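Local structure of F-actin-capping protein subunit alpha (Dictyostelium discoideum, 4AKR) at residues 147-152 with 170-175; 182-187 with 208-213. The protein binds the fast-growing barbed ends of actin filaments independently of calcium and blocks subunit exchange there, without severing the filaments. All blocks are in the same frame, centred on the assembly; numbering follows the deposited sequence.

Following the chain from the N terminus, strand 145-158 runs up to a turn and strand 163-175 returns beside it; contact 1 (147-152 with 170-175) closes this hairpin toward its open end. A short connection then leads into strand 181-194, whose hairpin with strand 198-213 is closed by contact 2 (182-187 with 208-213). The two loops are in series and neither nests in nor crosses the other. Strands 163-175 and 181-194 are themselves neighbours, so both contacts belong to one antiparallel meander, with centres about 9 Å apart. Helix 112-129 lies mainly against contact 1, and helix 217-248 against contact 2 while also reaching W171 of contact 1.

Contact 1: 147-152 with 170-175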
# COMPACT_ATOMS: atom_id res chain seq x y z
N LYS A 147 21.18 -28.43 -1.80
CA LYS A 147 20.19 -27.39 -1.62
C LYS A 147 19.47 -27.13 -2.95
O LYS A 147 20.10 -26.76 -3.94
CB LYS A 147 20.83 -26.09 -1.13
CG LYS A 147 19.81 -24.95 -1.04
CD LYS A 147 20.40 -23.65 -0.49
CE LYS A 147 21.37 -23.00 -1.46
NZ LYS A 147 21.77 -21.64 -1.02
N ILE A 148 18.16 -27.35 -2.97
CA ILE A 148 17.37 -27.11 -4.17
C ILE A 148 16.49 -25.91 -3.89
O ILE A 148 15.68 -25.95 -2.97
CB ILE A 148 16.48 -28.31 -4.53
CG1 ILE A 148 17.35 -29.54 -4.78
CG2 ILE A 148 15.62 -27.99 -5.75
CD1 ILE A 148 18.41 -29.33 -5.85
N THR A 149 16.65 -24.85 -4.67
CA THR A 149 15.86 -23.64 -4.49
C THR A 149 14.76 -23.50 -5.55
O THR A 149 15.03 -23.47 -6.75
CB THR A 149 16.75 -22.39 -4.55
OG1 THR A 149 17.84 -22.54 -3.63
CG2 THR A 149 15.95 -21.15 -4.17
N VAL A 150 13.51 -23.42 -5.08
CA VAL A 150 12.35 -23.29 -5.96
C VAL A 150 11.76 -21.88 -5.89
O VAL A 150 11.35 -21.42 -4.82
CB VAL A 150 11.25 -24.29 -5.57
CG1 VAL A 150 10.14 -24.24 -6.59
CG2 VAL A 150 11.82 -25.68 -5.46
N CYS A 151 11.70 -21.22 -7.04
CA CYS A 151 11.15 -19.88 -7.13
C CYS A 151 9.90 -19.89 -8.01
O CYS A 151 9.89 -20.51 -9.07
CB CYS A 151 12.17 -18.92 -7.75
SG CYS A 151 13.76 -18.79 -6.91
N ILE A 152 8.86 -19.21 -7.55
CA ILE A 152 7.62 -19.11 -8.32
C ILE A 152 7.23 -17.63 -8.29
O ILE A 152 7.28 -17.00 -7.23
CB ILE A 152 6.47 -19.94 -7.70
CG1 ILE A 152 6.91 -21.41 -7.61
CG2 ILE A 152 5.21 -19.80 -8.56
CD1 ILE A 152 5.80 -22.39 -7.28
N VAL A 170 9.34 -18.55 -2.59
CA VAL A 170 10.72 -19.02 -2.69
C VAL A 170 10.90 -20.08 -1.62
O VAL A 170 10.93 -19.77 -0.42
CB VAL A 170 11.75 -17.88 -2.47
CG1 VAL A 170 13.15 -18.45 -2.41
CG2 VAL A 170 11.65 -16.85 -3.60
N TRP A 171 10.98 -21.34 -2.06
CA TRP A 171 11.16 -22.47 -1.16
C TRP A 171 12.55 -23.04 -1.32
O TRP A 171 12.97 -23.41 -2.43
CB TRP A 171 10.15 -23.58 -1.45
CG TRP A 171 8.76 -23.28 -0.97
CD1 TRP A 171 7.79 -22.61 -1.66
CD2 TRP A 171 8.22 -23.58 0.32
NE1 TRP A 171 6.67 -22.47 -0.87
CE2 TRP A 171 6.91 -23.05 0.35
CE3 TRP A 171 8.71 -24.24 1.45
CZ2 TRP A 171 6.09 -23.16 1.47
CZ3 TRP A 171 7.90 -24.35 2.57
CH2 TRP A 171 6.59 -23.81 2.57
N THR A 172 13.27 -23.12 -0.21
CA THR A 172 14.62 -23.64 -0.21
C THR A 172 14.61 -25.00 0.46
O THR A 172 14.31 -25.09 1.65
CB THR A 172 15.54 -22.70 0.54
OG1 THR A 172 15.48 -21.41 -0.08
CG2 THR A 172 16.97 -23.22 0.53
N CYS A 173 14.94 -26.04 -0.30
CA CYS A 173 14.92 -27.40 0.21
C CYS A 173 16.31 -28.00 0.36
O CYS A 173 17.05 -28.16 -0.62
CB CYS A 173 14.09 -28.28 -0.72
SG CYS A 173 12.57 -27.47 -1.28
N THR A 174 16.66 -28.36 1.60
CA THR A 174 17.97 -28.92 1.90
C THR A 174 17.86 -30.37 2.38
O THR A 174 16.96 -30.72 3.14
CB THR A 174 18.69 -28.08 2.97
OG1 THR A 174 18.81 -26.73 2.51
CG2 THR A 174 20.08 -28.62 3.21
N PHE A 175 18.80 -31.21 1.94
CA PHE A 175 18.76 -32.62 2.32
C PHE A 175 20.02 -33.41 2.01
O PHE A 175 20.82 -33.04 1.14
CB PHE A 175 17.58 -33.29 1.63
CG PHE A 175 17.62 -33.18 0.12
CD1 PHE A 175 17.15 -32.04 -0.52
CD2 PHE A 175 18.14 -34.22 -0.65
CE1 PHE A 175 17.19 -31.93 -1.92
CE2 PHE A 175 18.18 -34.13 -2.05
CZ PHE A 175 17.71 -32.98 -2.68
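Segments 147-152 and 170-175 belong to the beta hairpin of strands 145-158 and 163-175; they run antiparallel and are joined by four main-chain hydrogen bonds. I148 and C173 form one hydrogen-bonded pair, with I148 N to C173 O at 2.7 Å and almost straight; V150 and W171 form the other, with V150 N to W171 O also at 2.7 Å. In the non-hydrogen-bonded pairs between and beside them, CA-H groups approach carbonyls of these pairs, as where V170 CA lies 3.3 Å from V150 O.

K147 shows how one face is built. From CB its CG is anti to the backbone N (chi1 175°) and passes obliquely over T172, lying 3.7 Å from T172 CG2. K147 CD follows, 3.6 Å from T172 CG2, and the bend at chi3 (70°) then carries CE and NZ away from the partner strand. T149 and T172 stand side by side next to it, both with OG1 anti to the carbonyl carbon.

The other face is largely apolar. I148 CG1 meets the edge of the F175 ring, near its plane, 3.7 Å from F175 CE1; F175 reaches it from the crowded chi1 position (58°). Y114 stacks edge-to-face with that ring, while F118 and A122 of helix 112-129 cover I148 and V150. W171 swings its indole away from V150. The chemistry is thus two-sided: the face of K147, T149 and T172 is mixed, their carbon atoms lying beside C151 and V170, while the I148 face makes a mostly hydrophobic interface with the helices, containing one polar tie, W171 NE1 to E232 of helix 217-248.

Contact 2: 182-187 with 208-213; sequences VTSNGK and KQTTSP
Six main-chain hydrogen bonds link segments 182-187 and 208-213 of the hairpin strands 181-194 and 198-213, in the pairs V182 with S212, S184 with T210, and G186 with K208. The shortest joins V182 N to S212 O at 2.5 Å, nearly along the C=O axis, and G186 N to K208 O follows at 2.6 Å. S184 N reaches T210 O from above the carbonyl plane, 31° out of it, whereas the return bond from T210 N lies in the plane of its acceptor.

One side-chain bond adds to these on the face of T183 and T211. N185 and Q209 lie side by side, and N185 ND2 donates to a lone pair of Q209 OE1 at 2.9 Å, with the acceptor almost in the N185 amide plane. The Q209 chain stands extended from the strand, so its amide also passes T183, whose CG2 is 3.7 Å from Q209 OE1.

On the opposite face a water bridges the strands. It donates to V182 O and to S212 OG, is hydrogen-bonded to S184 OG at 2.8 Å, and has a weak, longer link to T210 OG1. The crowded chi1 positions of T210 (64°) and S212 (45°) turn their hydroxyls toward this water. Packing here is close, with S184 CB 3.4 Å from T210 OG1.

Helix 217-248 runs beneath the face of V182, S184, T210 and S212: A227 and A231 meet T210, A224 meets S212 and T220 meets V182. Strand 163-175 flanks the other edge of 182-187, where C173 and F175 touch V182 and W171 touches S184, completing this part of the antiparallel meander.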
# COMPACT_ATOMS: atom_id res chain seq x y z
N VAL A 182 14.03 -33.90 4.26
CA VAL A 182 14.25 -32.70 3.48
C VAL A 182 13.63 -31.58 4.30
O VAL A 182 12.47 -31.66 4.70
CB VAL A 182 13.52 -32.74 2.12
CG1 VAL A 182 13.63 -31.37 1.44
CG2 VAL A 182 14.12 -33.83 1.25
N THR A 183 14.41 -30.54 4.58
CA THR A 183 13.89 -29.42 5.33
C THR A 183 13.65 -28.30 4.32
O THR A 183 14.59 -27.82 3.69
CB THR A 183 14.88 -28.94 6.40
OG1 THR A 183 15.04 -29.98 7.38
CG2 THR A 183 14.35 -27.67 7.09
N SER A 184 12.39 -27.91 4.17
CA SER A 184 12.02 -26.86 3.23
C SER A 184 11.57 -25.59 3.95
O SER A 184 10.59 -25.60 4.71
CB SER A 184 10.89 -27.37 2.32
OG SER A 184 11.25 -28.57 1.67
N ASN A 185 12.29 -24.50 3.70
CA ASN A 185 11.98 -23.21 4.29
C ASN A 185 11.37 -22.36 3.21
O ASN A 185 12.01 -22.08 2.19
CB ASN A 185 13.24 -22.53 4.82
CG ASN A 185 13.79 -23.20 6.07
OD1 ASN A 185 15.00 -23.36 6.23
ND2 ASN A 185 12.89 -23.59 6.98
N GLY A 186 10.14 -21.93 3.44
CA GLY A 186 9.46 -21.12 2.46
C GLY A 186 9.19 -19.70 2.90
O GLY A 186 8.93 -19.43 4.08
N LYS A 187 9.27 -18.79 1.94
CA LYS A 187 9.00 -17.38 2.18
C LYS A 187 8.05 -16.93 1.07
O LYS A 187 8.41 -16.90 -0.11
CB LYS A 187 10.29 -16.56 2.14
CG LYS A 187 10.06 -15.08 2.33
CD LYS A 187 11.35 -14.29 2.24
CE LYS A 187 11.10 -12.82 2.49
NZ LYS A 187 12.35 -12.02 2.41
N LYS A 208 7.49 -20.21 6.37
CA LYS A 208 7.07 -21.53 6.83
C LYS A 208 8.18 -22.54 6.63
O LYS A 208 9.07 -22.34 5.81
CB LYS A 208 5.84 -22.00 6.04
CG LYS A 208 4.62 -21.11 6.16
CD LYS A 208 3.94 -21.30 7.50
CE LYS A 208 2.66 -20.47 7.58
NZ LYS A 208 1.93 -20.70 8.86
N GLN A 209 8.11 -23.64 7.37
CA GLN A 209 9.09 -24.70 7.24
C GLN A 209 8.36 -26.04 7.29
O GLN A 209 7.55 -26.27 8.18
CB GLN A 209 10.14 -24.66 8.37
CG GLN A 209 11.08 -25.87 8.35
CD GLN A 209 12.13 -25.85 9.45
OE1 GLN A 209 13.10 -25.09 9.40
NE2 GLN A 209 11.94 -26.68 10.46
N THR A 210 8.65 -26.91 6.33
CA THR A 210 8.04 -28.22 6.29
C THR A 210 9.14 -29.27 6.27
O THR A 210 10.32 -28.95 6.09
CB THR A 210 7.16 -28.42 5.04
OG1 THR A 210 7.97 -28.35 3.86
CG2 THR A 210 6.09 -27.34 4.96
N THR A 211 8.74 -30.52 6.45
CA THR A 211 9.69 -31.62 6.45
C THR A 211 9.12 -32.83 5.72
O THR A 211 7.91 -33.10 5.79
CB THR A 211 10.06 -32.02 7.89
OG1 THR A 211 10.65 -30.90 8.56
CG2 THR A 211 11.05 -33.17 7.89
N SER A 212 9.98 -33.55 5.01
CA SER A 212 9.56 -34.73 4.27
C SER A 212 10.75 -35.67 4.02
O SER A 212 11.91 -35.27 4.14
CB SER A 212 8.88 -34.32 2.96
OG SER A 212 9.62 -33.30 2.31
N PRO A 213 10.47 -36.94 3.69
CA PRO A 213 11.49 -37.97 3.42
C PRO A 213 12.47 -37.71 2.28
O PRO A 213 12.09 -37.26 1.20
CB PRO A 213 10.65 -39.22 3.16
CG PRO A 213 9.37 -38.96 3.87
CD PRO A 213 9.12 -37.51 3.57
O HOH W 1 10.26 -30.74 3.16